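Local coordinates for 6-carboxyhexanoate--coa ligase (Bacillus subtilis, PDB 5FLG), which belongs to the 6-carboxyhexanoate--CoA ligase family and binds phosphoaminophosphonic acid-adenylate ester, magnesium and pimelic acid, at residues A[150-154]-A[155-159]. Numbering follows the deposited sequence.
Sequences MDWPD and ANFEK
The indole of W152 folds back over the first turn of the helix that follows it and meets F157 and N156. The aromatic pair is T-shaped: F157 turns its edge to the face of the six-membered ring, with the planes at 75°. F157 CD1 reaches to 3.6 Å from W152 CZ3. F157 CB sits almost squarely over the five-membered ring, a CH-pi contact 3.7 Å from its centroid. A chi1 of 172° puts F157 CG opposite the backbone N, which swings the phenyl edge over the benzo half of the indole.

One hydrogen bond is made at the indole edge. W152 NE1 donates in its ring plane to a lone pair of N156 OD1 (2.9 Å), an oxygen that also accepts from W254 N and so ties the C-terminal segment to this turn. The junction, from strand 150-151 to helix 154-164 with P153 at the N-cap position, exemplifies how a side chain just before a helix can pack on its first turn. Along the backbone, P153 O accepts from F157 N (3.0 Å) and D154 O from E158 N (2.8 Å).

Between charged groups, the carboxylates of D154 and E158 lie side by side, D154 OD2 and E158 OE2 4.1 Å apart, probably somewhat repulsive.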
loop_
_atom_site.group_PDB
_atom_site.type_symbol
_atom_site.label_atom_id
_atom_site.label_comp_id
_atom_site.label_asym_id
_atom_site.label_seq_id
_atom_site.Cartn_x
_atom_site.Cartn_y
_atom_site.Cartn_z
ATOM N N MET A 150 -10.336 8.478 10.528
ATOM C CA MET A 150 -11.050 9.721 10.766
ATOM C C MET A 150 -10.865 10.633 9.561
ATOM O O MET A 150 -9.874 10.514 8.841
ATOM C CB MET A 150 -10.569 10.403 12.017
ATOM C CG MET A 150 -9.174 11.023 11.923
ATOM S SD MET A 150 -7.874 9.794 12.049
ATOM C CE MET A 150 -6.430 10.804 12.306
ATOM N N ASP A 151 -11.816 11.524 9.328
ATOM C CA ASP A 151 -11.721 12.469 8.185
ATOM C C ASP A 151 -12.806 13.508 8.341
ATOM O O ASP A 151 -13.641 13.415 9.262
ATOM C CB ASP A 151 -11.943 11.710 6.887
ATOM C CG ASP A 151 -11.255 12.369 5.657
ATOM O OD1 ASP A 151 -10.952 13.577 5.695
ATOM O OD2 ASP A 151 -10.950 11.627 4.703
ATOM N N TRP A 152 -12.796 14.495 7.440
ATOM C CA TRP A 152 -13.638 15.656 7.538
ATOM C C TRP A 152 -13.886 16.091 6.099
ATOM O O TRP A 152 -12.984 16.601 5.478
ATOM C CB TRP A 152 -12.872 16.755 8.260
ATOM C CG TRP A 152 -13.710 17.901 8.676
ATOM C CD1 TRP A 152 -14.901 18.271 8.137
ATOM C CD2 TRP A 152 -13.338 18.945 9.565
ATOM N NE1 TRP A 152 -15.331 19.431 8.699
ATOM C CE2 TRP A 152 -14.381 19.872 9.578
ATOM C CE3 TRP A 152 -12.206 19.207 10.323
ATOM C CZ2 TRP A 152 -14.418 20.931 10.471
ATOM C CZ3 TRP A 152 -12.183 20.316 11.097
ATOM C CH2 TRP A 152 -13.280 21.177 11.177
ATOM N N PRO A 153 -15.052 15.754 5.547
ATOM C CA PRO A 153 -15.419 16.178 4.199
ATOM C C PRO A 153 -15.086 17.639 3.921
ATOM O O PRO A 153 -15.495 18.571 4.670
ATOM C CB PRO A 153 -16.924 15.923 4.144
ATOM C CG PRO A 153 -17.146 14.802 5.150
ATOM C CD PRO A 153 -16.158 15.054 6.247
ATOM N N ASP A 154 -14.257 17.832 2.897
ATOM C CA ASP A 154 -13.756 19.150 2.608
ATOM C C ASP A 154 -14.798 20.275 2.634
ATOM O O ASP A 154 -14.526 21.391 3.067
ATOM C CB ASP A 154 -13.058 19.142 1.248
ATOM C CG ASP A 154 -12.114 20.286 1.113
ATOM O OD1 ASP A 154 -11.166 20.341 1.945
ATOM O OD2 ASP A 154 -12.474 21.258 0.403
ATOM N N ALA A 155 -15.940 20.034 2.049
ATOM C CA ALA A 155 -16.915 21.118 1.851
ATOM C C ALA A 155 -17.395 21.647 3.200
ATOM O O ALA A 155 -17.458 22.863 3.452
ATOM C CB ALA A 155 -18.086 20.597 1.021
ATOM N N ASN A 156 -17.550 20.728 4.146
ATOM C CA ASN A 156 -17.986 21.120 5.486
ATOM C C ASN A 156 -16.828 21.788 6.222
ATOM O O ASN A 156 -16.974 22.856 6.782
ATOM C CB ASN A 156 -18.530 19.883 6.198
ATOM C CG ASN A 156 -18.954 20.164 7.635
ATOM O OD1 ASN A 156 -18.107 20.237 8.494
ATOM N ND2 ASN A 156 -20.160 20.656 7.796
ATOM N N PHE A 157 -15.618 21.296 6.023
ATOM C CA PHE A 157 -14.453 21.969 6.587
ATOM C C PHE A 157 -14.257 23.394 6.095
ATOM O O PHE A 157 -13.990 24.307 6.887
ATOM C CB PHE A 157 -13.170 21.187 6.294
ATOM C CG PHE A 157 -11.921 21.924 6.681
ATOM C CD1 PHE A 157 -11.574 22.068 8.017
ATOM C CD2 PHE A 157 -11.045 22.424 5.709
ATOM C CE1 PHE A 157 -10.495 22.864 8.386
ATOM C CE2 PHE A 157 -9.927 23.152 6.070
ATOM C CZ PHE A 157 -9.632 23.344 7.419
ATOM N N GLU A 158 -14.399 23.619 4.793
ATOM C CA GLU A 158 -14.228 24.984 4.275
ATOM C C GLU A 158 -15.246 25.943 4.882
ATOM O O GLU A 158 -14.913 27.074 5.285
ATOM C CB GLU A 158 -14.358 24.981 2.752
ATOM C CG GLU A 158 -13.187 24.327 2.023
ATOM C CD GLU A 158 -12.021 25.283 1.733
ATOM O OE1 GLU A 158 -12.266 26.490 1.495
ATOM O OE2 GLU A 158 -10.844 24.836 1.718
ATOM N N LYS A 159 -16.470 25.475 5.031
ATOM C CA LYS A 159 -17.490 26.274 5.696
ATOM C C LYS A 159 -17.121 26.564 7.140
ATOM O O LYS A 159 -17.102 27.725 7.566
ATOM C CB LYS A 159 -18.830 25.556 5.656
ATOM C CG LYS A 159 -19.979 26.481 5.947
ATOM C CD LYS A 159 -21.279 26.026 5.301
ATOM C CE LYS A 159 -22.267 27.185 5.282
ATOM N NZ LYS A 159 -23.571 26.835 4.652
#